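Long-range contacts in activated BY transcription factor SSRB (Salmonella enterica, PDB 2WNW), which belongs to glycosyl hydrolase family 30 and joins a TIM barrel to a beta-sandwich domain: residues A[87-91]-A[173-177]; A[143-147]-A[203-208]; A[167-171]-A[216-221]; A[52-58]-A[122-127]; A[98-102]-A[155-159]. All coordinates share one frame; numbering follows the deposited sequence.

Contact 1: A[87-91]-A[173-177]; sequences RMPIQ and IIINY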
# COMPACT_ATOMS: atom_id res chain seq x y z
N ARG A 87 -23.34 14.12 -4.09
CA ARG A 87 -24.14 12.97 -4.50
C ARG A 87 -25.52 13.22 -3.91
O ARG A 87 -25.65 13.80 -2.83
CB ARG A 87 -23.55 11.67 -3.94
CG ARG A 87 -24.32 10.40 -4.30
CD ARG A 87 -23.39 9.18 -4.27
NE ARG A 87 -24.07 7.90 -4.48
CZ ARG A 87 -24.50 7.09 -3.51
NH1 ARG A 87 -24.34 7.43 -2.23
NH2 ARG A 87 -25.07 5.93 -3.80
N MET A 88 -26.55 12.81 -4.64
CA MET A 88 -27.93 12.99 -4.19
C MET A 88 -28.76 11.81 -4.66
O MET A 88 -28.42 11.15 -5.64
CB MET A 88 -28.49 14.31 -4.73
CG MET A 88 -28.30 14.50 -6.23
SD MET A 88 -28.45 16.24 -6.65
CE MET A 88 -28.34 16.18 -8.44
N PRO A 89 -29.86 11.52 -3.96
CA PRO A 89 -30.74 10.41 -4.30
C PRO A 89 -31.84 10.68 -5.32
O PRO A 89 -32.43 11.76 -5.34
CB PRO A 89 -31.32 10.02 -2.95
CG PRO A 89 -31.53 11.36 -2.32
CD PRO A 89 -30.24 12.09 -2.64
N ILE A 90 -32.08 9.68 -6.17
CA ILE A 90 -33.14 9.72 -7.16
C ILE A 90 -34.23 8.94 -6.42
O ILE A 90 -34.15 7.72 -6.28
CB ILE A 90 -32.72 8.98 -8.46
CG1 ILE A 90 -31.53 9.71 -9.10
CG2 ILE A 90 -33.89 8.90 -9.43
CD1 ILE A 90 -30.97 9.04 -10.35
N GLN A 91 -35.22 9.68 -5.92
CA GLN A 91 -36.31 9.17 -5.10
C GLN A 91 -35.74 8.98 -3.69
O GLN A 91 -34.58 9.30 -3.44
CB GLN A 91 -36.90 7.86 -5.66
CG GLN A 91 -37.44 8.04 -7.09
CD GLN A 91 -38.40 6.94 -7.52
OE1 GLN A 91 -38.22 5.76 -7.21
NE2 GLN A 91 -39.42 7.33 -8.28
N ILE A 173 -37.97 7.37 -16.18
CA ILE A 173 -38.19 8.19 -14.99
C ILE A 173 -36.91 8.93 -14.63
O ILE A 173 -36.94 10.11 -14.29
CB ILE A 173 -38.63 7.35 -13.78
CG1 ILE A 173 -40.04 6.80 -14.01
CG2 ILE A 173 -38.57 8.19 -12.50
CD1 ILE A 173 -40.55 5.97 -12.87
N ILE A 174 -35.78 8.23 -14.72
CA ILE A 174 -34.49 8.84 -14.41
C ILE A 174 -34.21 9.99 -15.36
O ILE A 174 -33.66 11.02 -14.95
CB ILE A 174 -33.35 7.79 -14.48
CG1 ILE A 174 -33.52 6.78 -13.34
CG2 ILE A 174 -32.00 8.48 -14.37
CD1 ILE A 174 -32.55 5.61 -13.39
N ILE A 175 -34.58 9.84 -16.63
CA ILE A 175 -34.37 10.92 -17.58
C ILE A 175 -35.23 12.13 -17.17
O ILE A 175 -34.76 13.26 -17.19
CB ILE A 175 -34.75 10.50 -19.02
CG1 ILE A 175 -33.79 9.41 -19.51
CG2 ILE A 175 -34.70 11.70 -19.96
CD1 ILE A 175 -32.34 9.87 -19.65
N ASN A 176 -36.48 11.88 -16.78
CA ASN A 176 -37.34 12.98 -16.37
C ASN A 176 -36.82 13.65 -15.10
O ASN A 176 -37.00 14.85 -14.89
CB ASN A 176 -38.78 12.52 -16.18
CG ASN A 176 -39.56 12.53 -17.48
OD1 ASN A 176 -39.72 11.50 -18.13
ND2 ASN A 176 -40.02 13.71 -17.87
N TYR A 177 -36.17 12.86 -14.25
CA TYR A 177 -35.56 13.39 -13.03
C TYR A 177 -34.51 14.40 -13.48
O TYR A 177 -34.44 15.52 -12.97
CB TYR A 177 -34.90 12.24 -12.25
CG TYR A 177 -33.87 12.69 -11.23
CD1 TYR A 177 -34.25 13.05 -9.94
CD2 TYR A 177 -32.52 12.75 -11.56
CE1 TYR A 177 -33.30 13.46 -9.00
CE2 TYR A 177 -31.56 13.15 -10.63
CZ TYR A 177 -31.96 13.50 -9.35
OH TYR A 177 -31.02 13.89 -8.43
O HOH W 1 -31.77 14.33 -5.81
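Y177 and I90 carry most of this contact. The ring of Y177 reaches from helix 167-183 to strand 85-90, and I90 lies over one of its faces. The touching branch is CG1. I90 CG1 sits 3.9 Å from the centroid of the Y177 ring, 15° off the ring normal, a CH-pi contact shifted toward the rim. I90 CD1 goes on past the ring to I174 CG2 at 4.2 Å. A chi1 of 161° swings the Y177 ring across to the strand, phenol end foremost. The chain of M88 is extended beyond CG, and its CE lies 3.5 Å from Y177 OH. The hydroxyl also binds a water, with Y177 OH 2.8 Å from the water O. The same water donates to P89 O, with 2.7 Å between the water O and P89 O. The water, which lies in the plane of the Y177 ring, bridges the phenol to the strand backbone. Y181, one turn further along the helix, packs on both M88 and Y177. This is the helix-on-strand layer of a TIM barrel, with an outer helix laid over the parallel barrel strands.

Contact 2: A[143-147]-A[203-208]; sequences PWSPP and WDSCLY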
# COMPACT_ATOMS: atom_id res chain seq x y z
N PRO A 143 -29.91 6.09 -7.40
CA PRO A 143 -31.20 5.65 -6.87
C PRO A 143 -30.98 4.61 -5.78
O PRO A 143 -30.02 3.85 -5.81
CB PRO A 143 -31.89 5.01 -8.08
CG PRO A 143 -30.96 5.25 -9.26
CD PRO A 143 -29.60 5.40 -8.66
N TRP A 144 -31.88 4.58 -4.80
CA TRP A 144 -31.83 3.59 -3.74
C TRP A 144 -32.90 2.56 -4.10
O TRP A 144 -32.80 1.38 -3.75
CB TRP A 144 -32.13 4.24 -2.38
CG TRP A 144 -30.89 4.60 -1.58
CD1 TRP A 144 -30.52 4.06 -0.38
CD2 TRP A 144 -29.91 5.60 -1.89
NE1 TRP A 144 -29.37 4.66 0.07
CE2 TRP A 144 -28.97 5.61 -0.83
CE3 TRP A 144 -29.73 6.49 -2.96
CZ2 TRP A 144 -27.86 6.47 -0.81
CZ3 TRP A 144 -28.62 7.35 -2.94
CH2 TRP A 144 -27.71 7.33 -1.87
N SER A 145 -33.93 3.00 -4.82
CA SER A 145 -35.00 2.09 -5.23
C SER A 145 -36.00 2.67 -6.23
O SER A 145 -36.38 3.83 -6.14
CB SER A 145 -35.79 1.59 -4.02
OG SER A 145 -36.90 0.79 -4.42
N PRO A 146 -36.41 1.85 -7.21
CA PRO A 146 -37.39 2.28 -8.22
C PRO A 146 -38.73 2.33 -7.48
O PRO A 146 -38.81 1.91 -6.32
CB PRO A 146 -37.36 1.14 -9.24
CG PRO A 146 -35.97 0.58 -9.11
CD PRO A 146 -35.78 0.58 -7.60
N PRO A 147 -39.79 2.85 -8.12
CA PRO A 147 -41.09 2.91 -7.45
C PRO A 147 -41.51 1.49 -7.05
O PRO A 147 -41.13 0.53 -7.71
CB PRO A 147 -42.01 3.49 -8.53
CG PRO A 147 -41.07 4.33 -9.36
CD PRO A 147 -39.85 3.44 -9.47
N TRP A 203 -34.53 -0.49 4.59
CA TRP A 203 -34.93 0.78 3.98
C TRP A 203 -34.84 0.64 2.46
O TRP A 203 -34.69 -0.46 1.94
CB TRP A 203 -34.05 1.92 4.48
CG TRP A 203 -32.57 1.70 4.34
CD1 TRP A 203 -31.83 1.77 3.20
CD2 TRP A 203 -31.65 1.39 5.40
NE1 TRP A 203 -30.50 1.54 3.48
CE2 TRP A 203 -30.36 1.30 4.82
CE3 TRP A 203 -31.79 1.19 6.78
CZ2 TRP A 203 -29.22 1.02 5.58
CZ3 TRP A 203 -30.65 0.91 7.53
CH2 TRP A 203 -29.38 0.82 6.93
N ASP A 204 -34.94 1.76 1.74
CA ASP A 204 -34.90 1.76 0.28
C ASP A 204 -33.71 1.00 -0.29
O ASP A 204 -32.56 1.34 -0.03
CB ASP A 204 -34.88 3.20 -0.22
CG ASP A 204 -35.98 4.04 0.39
OD1 ASP A 204 -37.00 4.28 -0.28
OD2 ASP A 204 -35.82 4.44 1.57
N SER A 205 -34.00 -0.03 -1.08
CA SER A 205 -32.96 -0.86 -1.68
C SER A 205 -33.53 -1.64 -2.86
O SER A 205 -34.74 -1.82 -2.98
CB SER A 205 -32.39 -1.81 -0.63
OG SER A 205 -33.43 -2.50 0.06
N CYS A 206 -32.65 -2.11 -3.73
CA CYS A 206 -33.06 -2.87 -4.91
C CYS A 206 -31.86 -3.67 -5.41
O CYS A 206 -30.76 -3.13 -5.51
CB CYS A 206 -33.54 -1.90 -6.00
SG CYS A 206 -34.27 -2.69 -7.46
N LEU A 207 -32.08 -4.94 -5.72
CA LEU A 207 -31.00 -5.81 -6.17
C LEU A 207 -30.89 -5.95 -7.69
O LEU A 207 -31.89 -6.00 -8.40
CB LEU A 207 -31.18 -7.21 -5.59
CG LEU A 207 -31.29 -7.36 -4.07
CD1 LEU A 207 -31.59 -8.82 -3.74
CD2 LEU A 207 -30.00 -6.91 -3.40
N TYR A 208 -29.65 -6.01 -8.16
CA TYR A 208 -29.32 -6.19 -9.57
C TYR A 208 -28.12 -7.11 -9.62
O TYR A 208 -27.20 -6.97 -8.81
CB TYR A 208 -28.89 -4.88 -10.23
CG TYR A 208 -29.94 -3.83 -10.48
CD1 TYR A 208 -30.49 -3.65 -11.75
CD2 TYR A 208 -30.32 -2.95 -9.47
CE1 TYR A 208 -31.38 -2.60 -12.01
CE2 TYR A 208 -31.20 -1.91 -9.71
CZ TYR A 208 -31.72 -1.74 -10.99
OH TYR A 208 -32.56 -0.67 -11.23
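The indole of W144 meets 203-208 at its edge. W144 CD1 lies 3.4 Å from D204 O, which sits in the plane of the ring. W203 CD1 also lies near that plane, 4.4 Å from W144 CD1. W331, outside the two segments, meets the W144 ring with its plane only about 15° away. W144 NE1 is hydrogen-bonded to a bound glycerol.

Nearer the backbone, W144 CB packs against D204 CB at 3.6 Å. The carboxylate of D204 finds its partners outside the two segments. OD1 is hydrogen-bonded to S92 OG and OD2 to H343 NE2. The two backbones also run close, with W144 O 3.1 Å from S205 CA. W144 O is bound by the side-chain amide of Q194.

The hydroxyl of S145 reaches forward to the next residue. S145 OG donates to P146 O at 2.9 Å, in the carbonyl plane and on a lone pair. K151 NZ binds both S145 OG and S205 O, so one lysine links the two segments. In 203-208, S205 OG donates to W203 O at 3.0 Å, slightly tilted from the carbonyl plane.

C206 closes the apolar end. C206 SG lies 3.6 Å from P146 CD, alongside the proline ring. The hydroxyl end of Y208 comes close to P146 CG.

Both segments are loops that follow barrel strands, 138-143 and 190-192. Such loops at the C-terminal end of the strands form the rim of a TIM barrel, where the pockets of these enzymes lie.

Contact 3: A[167-171]-A[216-221]; sequences YADWA and FAVQYL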
# COMPACT_ATOMS: atom_id res chain seq x y z
N TYR A 167 -37.72 -2.02 -17.02
CA TYR A 167 -36.40 -1.42 -17.24
C TYR A 167 -36.52 -0.11 -18.02
O TYR A 167 -35.94 0.90 -17.64
CB TYR A 167 -35.47 -2.39 -17.96
CG TYR A 167 -34.71 -3.32 -17.03
CD1 TYR A 167 -35.36 -4.00 -16.01
CD2 TYR A 167 -33.33 -3.51 -17.19
CE1 TYR A 167 -34.66 -4.87 -15.16
CE2 TYR A 167 -32.63 -4.38 -16.35
CZ TYR A 167 -33.29 -5.06 -15.34
OH TYR A 167 -32.60 -5.93 -14.53
N ALA A 168 -37.27 -0.14 -19.12
CA ALA A 168 -37.45 1.05 -19.94
C ALA A 168 -38.15 2.15 -19.15
O ALA A 168 -37.74 3.32 -19.20
CB ALA A 168 -38.25 0.71 -21.19
N ASP A 169 -39.19 1.79 -18.41
CA ASP A 169 -39.94 2.77 -17.63
C ASP A 169 -39.10 3.43 -16.53
O ASP A 169 -39.23 4.63 -16.29
CB ASP A 169 -41.18 2.13 -17.01
CG ASP A 169 -42.17 1.65 -18.06
OD1 ASP A 169 -42.45 2.40 -19.02
OD2 ASP A 169 -42.69 0.51 -17.93
N TRP A 170 -38.25 2.65 -15.87
CA TRP A 170 -37.41 3.20 -14.80
C TRP A 170 -36.38 4.13 -15.43
O TRP A 170 -36.11 5.22 -14.91
CB TRP A 170 -36.71 2.06 -14.05
CG TRP A 170 -35.81 2.49 -12.89
CD1 TRP A 170 -34.62 1.92 -12.54
CD2 TRP A 170 -36.06 3.51 -11.91
NE1 TRP A 170 -34.11 2.52 -11.42
CE2 TRP A 170 -34.97 3.50 -11.01
CE3 TRP A 170 -37.10 4.44 -11.71
CZ2 TRP A 170 -34.89 4.38 -9.92
CZ3 TRP A 170 -37.02 5.31 -10.63
CH2 TRP A 170 -35.92 5.28 -9.74
N ALA A 171 -35.81 3.72 -16.56
CA ALA A 171 -34.84 4.56 -17.24
C ALA A 171 -35.50 5.87 -17.65
O ALA A 171 -34.89 6.94 -17.54
CB ALA A 171 -34.29 3.84 -18.47
N PHE A 216 -28.65 -2.31 -17.70
CA PHE A 216 -29.46 -1.12 -17.48
C PHE A 216 -28.68 0.12 -17.87
O PHE A 216 -29.23 1.05 -18.47
CB PHE A 216 -29.88 -1.02 -16.01
CG PHE A 216 -30.88 0.07 -15.75
CD1 PHE A 216 -32.21 -0.08 -16.11
CD2 PHE A 216 -30.48 1.28 -15.19
CE1 PHE A 216 -33.13 0.95 -15.92
CE2 PHE A 216 -31.39 2.32 -14.99
CZ PHE A 216 -32.72 2.15 -15.36
N ALA A 217 -27.40 0.15 -17.53
CA ALA A 217 -26.56 1.30 -17.85
C ALA A 217 -26.31 1.46 -19.35
O ALA A 217 -26.50 2.53 -19.91
CB ALA A 217 -25.22 1.19 -17.12
N VAL A 218 -25.90 0.37 -19.98
CA VAL A 218 -25.56 0.39 -21.40
C VAL A 218 -26.72 0.26 -22.39
O VAL A 218 -26.74 0.94 -23.41
CB VAL A 218 -24.51 -0.70 -21.71
CG1 VAL A 218 -24.17 -0.71 -23.19
CG2 VAL A 218 -23.26 -0.43 -20.88
N GLN A 219 -27.67 -0.62 -22.09
CA GLN A 219 -28.80 -0.83 -22.99
C GLN A 219 -29.96 0.15 -22.80
O GLN A 219 -30.67 0.46 -23.76
CB GLN A 219 -29.32 -2.26 -22.85
CG GLN A 219 -28.36 -3.31 -23.38
CD GLN A 219 -28.80 -4.71 -23.01
OE1 GLN A 219 -29.99 -5.02 -23.03
NE2 GLN A 219 -27.84 -5.56 -22.67
N TYR A 220 -30.15 0.63 -21.58
CA TYR A 220 -31.26 1.55 -21.33
C TYR A 220 -30.90 3.01 -21.07
O TYR A 220 -31.48 3.90 -21.70
CB TYR A 220 -32.13 1.01 -20.20
CG TYR A 220 -32.82 -0.29 -20.56
CD1 TYR A 220 -32.13 -1.50 -20.53
CD2 TYR A 220 -34.14 -0.29 -21.00
CE1 TYR A 220 -32.75 -2.69 -20.92
CE2 TYR A 220 -34.77 -1.47 -21.39
CZ TYR A 220 -34.07 -2.66 -21.35
OH TYR A 220 -34.69 -3.83 -21.74
N LEU A 221 -29.97 3.26 -20.16
CA LEU A 221 -29.60 4.65 -19.87
C LEU A 221 -28.83 5.33 -21.00
O LEU A 221 -29.18 6.43 -21.41
CB LEU A 221 -28.77 4.73 -18.57
CG LEU A 221 -29.54 4.52 -17.26
CD1 LEU A 221 -28.57 4.61 -16.08
CD2 LEU A 221 -30.63 5.59 -17.13
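Two outer helices of the TIM barrel, 167-183 and 210-227, meet here through an aromatic cluster of Y167, W170, F216 and Y220. The short helical segments cross at -82°, with their axes 9.7 Å apart at closest. The contact is almost wholly apolar, and 216-221 makes a wider pi-type turn. In that turn F216 O accepts from both Y220 N and L221 N.

F216 is the wedge. Its first torsion is trans (chi1 -172°), and the ring reaches in between Y167 and W170. The edge of F216 points toward the face of Y167 in an offset edge-to-face pair, with planes at 75°. The closest side-chain atoms of that pair are F216 CD1 and Y167 CD2, 3.8 Å apart. On the W170 side, F216 CZ comes to 3.4 Å from W170 CD1. These two rings are oblique to each other. The backbone also touches the F216 ring, with Y167 O 3.3 Å from F216 CE1, at the ring edge.

Y167 in turn presents its edge to the face of Y220. R164 adds a cation-pi contact to Y167. W170 runs on toward the loops, where it packs on P146 and Y208.

The methyl of A171 faces helix 210-227. A171 CB packs at 3.9 Å on F216 CZ and at 4.0 Å on Y220 CB. L221 CD2 reaches the same methyl. Over the Y220 ring lies Y167 CB, 3.7 Å from the centroid of the Y220 ring and offset toward the rim.

Contact 4: A[52-58]-A[122-127]; sequences FTEGAGV and HLIPLI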
# COMPACT_ATOMS: atom_id res chain seq x y z
N PHE A 52 -26.40 15.49 -0.58
CA PHE A 52 -27.65 16.20 -0.35
C PHE A 52 -28.72 15.11 -0.26
O PHE A 52 -28.89 14.33 -1.19
CB PHE A 52 -28.01 17.10 -1.55
CG PHE A 52 -26.98 18.15 -1.86
CD1 PHE A 52 -26.26 18.10 -3.05
CD2 PHE A 52 -26.78 19.22 -1.01
CE1 PHE A 52 -25.35 19.10 -3.38
CE2 PHE A 52 -25.87 20.23 -1.33
CZ PHE A 52 -25.15 20.17 -2.52
N THR A 53 -29.42 15.04 0.87
CA THR A 53 -30.49 14.07 1.05
C THR A 53 -31.70 14.84 1.54
O THR A 53 -31.57 15.99 1.96
CB THR A 53 -30.14 13.01 2.12
OG1 THR A 53 -29.84 13.66 3.36
CG2 THR A 53 -28.95 12.17 1.67
N GLU A 54 -32.88 14.23 1.47
CA GLU A 54 -34.08 14.91 1.95
C GLU A 54 -33.86 15.27 3.42
O GLU A 54 -34.27 16.34 3.87
CB GLU A 54 -35.32 14.03 1.81
CG GLU A 54 -36.50 14.53 2.64
CD GLU A 54 -37.83 13.97 2.19
OE1 GLU A 54 -38.45 14.55 1.27
OE2 GLU A 54 -38.26 12.94 2.75
N GLY A 55 -33.20 14.38 4.15
CA GLY A 55 -32.93 14.64 5.56
C GLY A 55 -32.10 15.90 5.74
O GLY A 55 -32.46 16.78 6.53
N ALA A 56 -31.00 15.99 5.01
CA ALA A 56 -30.14 17.17 5.09
C ALA A 56 -30.91 18.41 4.66
O ALA A 56 -30.75 19.48 5.24
CB ALA A 56 -28.90 16.98 4.22
N GLY A 57 -31.74 18.26 3.63
CA GLY A 57 -32.52 19.37 3.12
C GLY A 57 -33.53 19.90 4.13
O GLY A 57 -33.67 21.11 4.30
N VAL A 58 -34.24 18.99 4.79
CA VAL A 58 -35.23 19.37 5.79
C VAL A 58 -34.55 20.08 6.96
O VAL A 58 -35.07 21.05 7.50
CB VAL A 58 -36.00 18.13 6.29
CG1 VAL A 58 -36.77 18.45 7.56
CG2 VAL A 58 -36.97 17.66 5.20
N HIS A 122 -37.86 20.06 -0.47
CA HIS A 122 -36.85 19.56 0.46
C HIS A 122 -35.40 19.48 -0.01
O HIS A 122 -34.48 19.62 0.79
CB HIS A 122 -37.28 18.19 0.96
CG HIS A 122 -38.59 18.20 1.69
ND1 HIS A 122 -39.30 17.05 1.96
CD2 HIS A 122 -39.31 19.22 2.22
CE1 HIS A 122 -40.40 17.36 2.62
NE2 HIS A 122 -40.43 18.67 2.80
N LEU A 123 -35.19 19.24 -1.31
CA LEU A 123 -33.84 19.11 -1.83
C LEU A 123 -33.31 20.28 -2.63
O LEU A 123 -32.22 20.77 -2.38
CB LEU A 123 -33.73 17.84 -2.68
CG LEU A 123 -33.65 16.51 -1.94
CD1 LEU A 123 -33.93 15.37 -2.90
CD2 LEU A 123 -32.28 16.37 -1.31
N ILE A 124 -34.09 20.73 -3.61
CA ILE A 124 -33.67 21.81 -4.49
C ILE A 124 -33.22 23.10 -3.80
O ILE A 124 -32.27 23.74 -4.26
CB ILE A 124 -34.76 22.08 -5.55
CG1 ILE A 124 -34.93 20.82 -6.41
CG2 ILE A 124 -34.38 23.27 -6.42
CD1 ILE A 124 -35.86 20.97 -7.59
N PRO A 125 -33.88 23.51 -2.71
CA PRO A 125 -33.44 24.75 -2.05
C PRO A 125 -31.99 24.66 -1.56
O PRO A 125 -31.19 25.56 -1.79
CB PRO A 125 -34.44 24.90 -0.90
CG PRO A 125 -35.69 24.32 -1.48
CD PRO A 125 -35.17 23.06 -2.15
N LEU A 126 -31.66 23.55 -0.90
CA LEU A 126 -30.30 23.34 -0.39
C LEU A 126 -29.31 23.29 -1.55
O LEU A 126 -28.30 24.01 -1.55
CB LEU A 126 -30.23 22.01 0.37
CG LEU A 126 -29.22 21.84 1.51
CD1 LEU A 126 -29.03 20.36 1.77
CD2 LEU A 126 -27.89 22.51 1.19
N ILE A 127 -29.59 22.45 -2.54
CA ILE A 127 -28.71 22.30 -3.70
C ILE A 127 -28.51 23.63 -4.43
O ILE A 127 -27.38 23.98 -4.79
CB ILE A 127 -29.28 21.27 -4.70
CG1 ILE A 127 -29.39 19.90 -4.03
CG2 ILE A 127 -28.36 21.17 -5.91
CD1 ILE A 127 -30.14 18.88 -4.85
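In the TIM barrel, the start of helix 54-61 meets the junction between helices 117-122 and 124-133, through a His-carboxylate hydrogen bond and an apolar patch. H122 ND1 donates to E54 OE1 at 2.7 Å, and the bond is almost straight (176°). The oxygen lies in the imidazole plane, but the nitrogen lies above the carboxylate plane. The extended E54 chain (chi1 164°) runs alongside H122. R118 forms a salt bridge with E54 OE2, which also accepts from L97 N. V58 CG2 sits over the centre of the H122 ring, 4.0 Å from its centroid.

G57 lets the chains come close. G57 CA lies 3.1 Å from H122 O as a CA-H...O contact. T53 caps helix 54-61, its OG1 accepting from A56 N, and N332 also binds that hydroxyl.

I127 CG1 lies over one face of the F52 ring, 3.9 Å from the centroid of that ring. L126 CD1 is at the ring edge, 3.8 Å from F52 CD2. L123 CD2 touches T53 C.

Helix 65-76 packs on F52 and L126, Y181 of helix 167-183 on L123 and I127, and strand 85-90 on F52 and I127.

Contact 5: A[98-102]-A[155-159]; sequences GNYAY and DMNGG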
# COMPACT_ATOMS: atom_id res chain seq x y z
N GLY A 98 -39.58 9.67 4.82
CA GLY A 98 -40.27 8.44 4.51
C GLY A 98 -40.06 8.10 3.05
O GLY A 98 -39.39 8.84 2.34
N ASN A 99 -40.61 6.98 2.59
CA ASN A 99 -40.46 6.57 1.20
C ASN A 99 -41.22 7.53 0.28
O ASN A 99 -42.27 8.04 0.65
CB ASN A 99 -41.02 5.17 0.97
CG ASN A 99 -40.26 4.09 1.73
OD1 ASN A 99 -39.11 3.78 1.42
ND2 ASN A 99 -40.92 3.52 2.73
N TYR A 100 -40.68 7.77 -0.91
CA TYR A 100 -41.34 8.61 -1.89
C TYR A 100 -40.79 8.32 -3.28
O TYR A 100 -39.60 8.02 -3.43
CB TYR A 100 -41.21 10.11 -1.55
CG TYR A 100 -39.82 10.71 -1.63
CD1 TYR A 100 -39.25 11.07 -2.85
CD2 TYR A 100 -39.08 10.93 -0.47
CE1 TYR A 100 -37.98 11.63 -2.92
CE2 TYR A 100 -37.80 11.49 -0.53
CZ TYR A 100 -37.25 11.83 -1.75
OH TYR A 100 -35.98 12.35 -1.80
N ALA A 101 -41.66 8.36 -4.28
CA ALA A 101 -41.27 8.09 -5.66
C ALA A 101 -41.89 9.16 -6.55
O ALA A 101 -42.82 9.86 -6.14
CB ALA A 101 -41.75 6.71 -6.09
N TYR A 102 -41.39 9.29 -7.77
CA TYR A 102 -41.89 10.30 -8.70
C TYR A 102 -43.19 9.88 -9.40
O TYR A 102 -43.87 10.70 -10.01
CB TYR A 102 -40.80 10.63 -9.71
CG TYR A 102 -39.52 11.08 -9.04
CD1 TYR A 102 -38.27 10.63 -9.49
CD2 TYR A 102 -39.55 11.94 -7.94
CE1 TYR A 102 -37.10 11.04 -8.86
CE2 TYR A 102 -38.38 12.36 -7.31
CZ TYR A 102 -37.16 11.90 -7.77
OH TYR A 102 -35.99 12.30 -7.16
N ASP A 155 -42.46 -3.03 -3.01
CA ASP A 155 -42.08 -2.24 -1.83
C ASP A 155 -40.72 -1.60 -2.08
O ASP A 155 -39.79 -2.27 -2.53
CB ASP A 155 -41.97 -3.18 -0.62
CG ASP A 155 -41.83 -2.44 0.71
OD1 ASP A 155 -41.55 -1.22 0.73
OD2 ASP A 155 -42.00 -3.10 1.75
N MET A 156 -40.59 -0.30 -1.80
CA MET A 156 -39.31 0.37 -2.00
C MET A 156 -38.28 -0.16 -0.99
O MET A 156 -37.08 -0.16 -1.27
CB MET A 156 -39.46 1.88 -1.85
CG MET A 156 -40.21 2.53 -3.01
SD MET A 156 -40.25 4.31 -2.90
CE MET A 156 -38.60 4.75 -3.47
N ASN A 157 -38.76 -0.62 0.16
CA ASN A 157 -37.89 -1.17 1.20
C ASN A 157 -37.78 -2.69 1.08
O ASN A 157 -38.57 -3.33 0.37
CB ASN A 157 -38.43 -0.86 2.60
CG ASN A 157 -38.84 0.58 2.78
OD1 ASN A 157 -40.02 0.88 2.97
ND2 ASN A 157 -37.88 1.48 2.72
N GLY A 158 -36.81 -3.26 1.79
CA GLY A 158 -36.65 -4.70 1.82
C GLY A 158 -36.11 -5.42 0.60
O GLY A 158 -36.38 -6.61 0.42
N GLY A 159 -35.34 -4.73 -0.23
CA GLY A 159 -34.78 -5.38 -1.40
C GLY A 159 -35.72 -5.50 -2.58
O GLY A 159 -36.38 -4.54 -2.97
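The side-chain amides of N99 and N157 come from opposite directions and exchange two hydrogen bonds. The better one runs from N99 ND2 to N157 OD1, 2.8 Å with an angle of 135° at the hydrogen. The donor lies in the carbonyl plane of N157, on a lone pair. The return bond, from N157 ND2 to N99 OD1 at 2.9 Å, is weak. The amide planes are 52° apart, and neither bond is straight. D155 closes an Asx turn at N157. D155 OD1 accepts from N157 N at 2.9 Å.

Both segments are loops at the C-terminal end of the TIM-barrel strands. One follows strand 85-90 and the other follows strand 138-143, and H343 touches both asparagines. K151 NZ binds D155 O and G159 O from outside the two segments. S205 OG accepts from G159 N, which ties this loop to the next one round the rim.

M156 supplies the packing. Its chain is extended through chi2 and bends at chi3 (78°), which turns the methyl toward the other backbone. M156 CE lies 3.4 Å from Y100 O. M156 SD sits 4.0 Å from N99 CB, and A101 CB approaches M156 SD at 4.3 Å. M156 CB lies 3.8 Å from N99 OD1. The ring of Y100 packs on R118 and D119 of helix 117-122.

Overall arrangement
From the N terminus, 52-58 opens contact 4, and 87-91 and 98-102 follow before 122-127 closes it. Contact 4 therefore crosses contacts 1 and 5. Contact 2 opens at 143-147, contact 5 closes at 155-159, and contact 3 opens at 167-171. Contact 1 then closes at 173-177, with contact 5 lying wholly within its span. Contact 2 closes at 203-208 and contact 3 at 216-221. Contact 2 crosses contacts 1, 3 and 5, and contact 3 crosses contact 1. All five lie in the TIM barrel. Contacts 2 and 5 tie the rim loops together, while contacts 1, 3 and 4 bind the outer helices to strands and to each other.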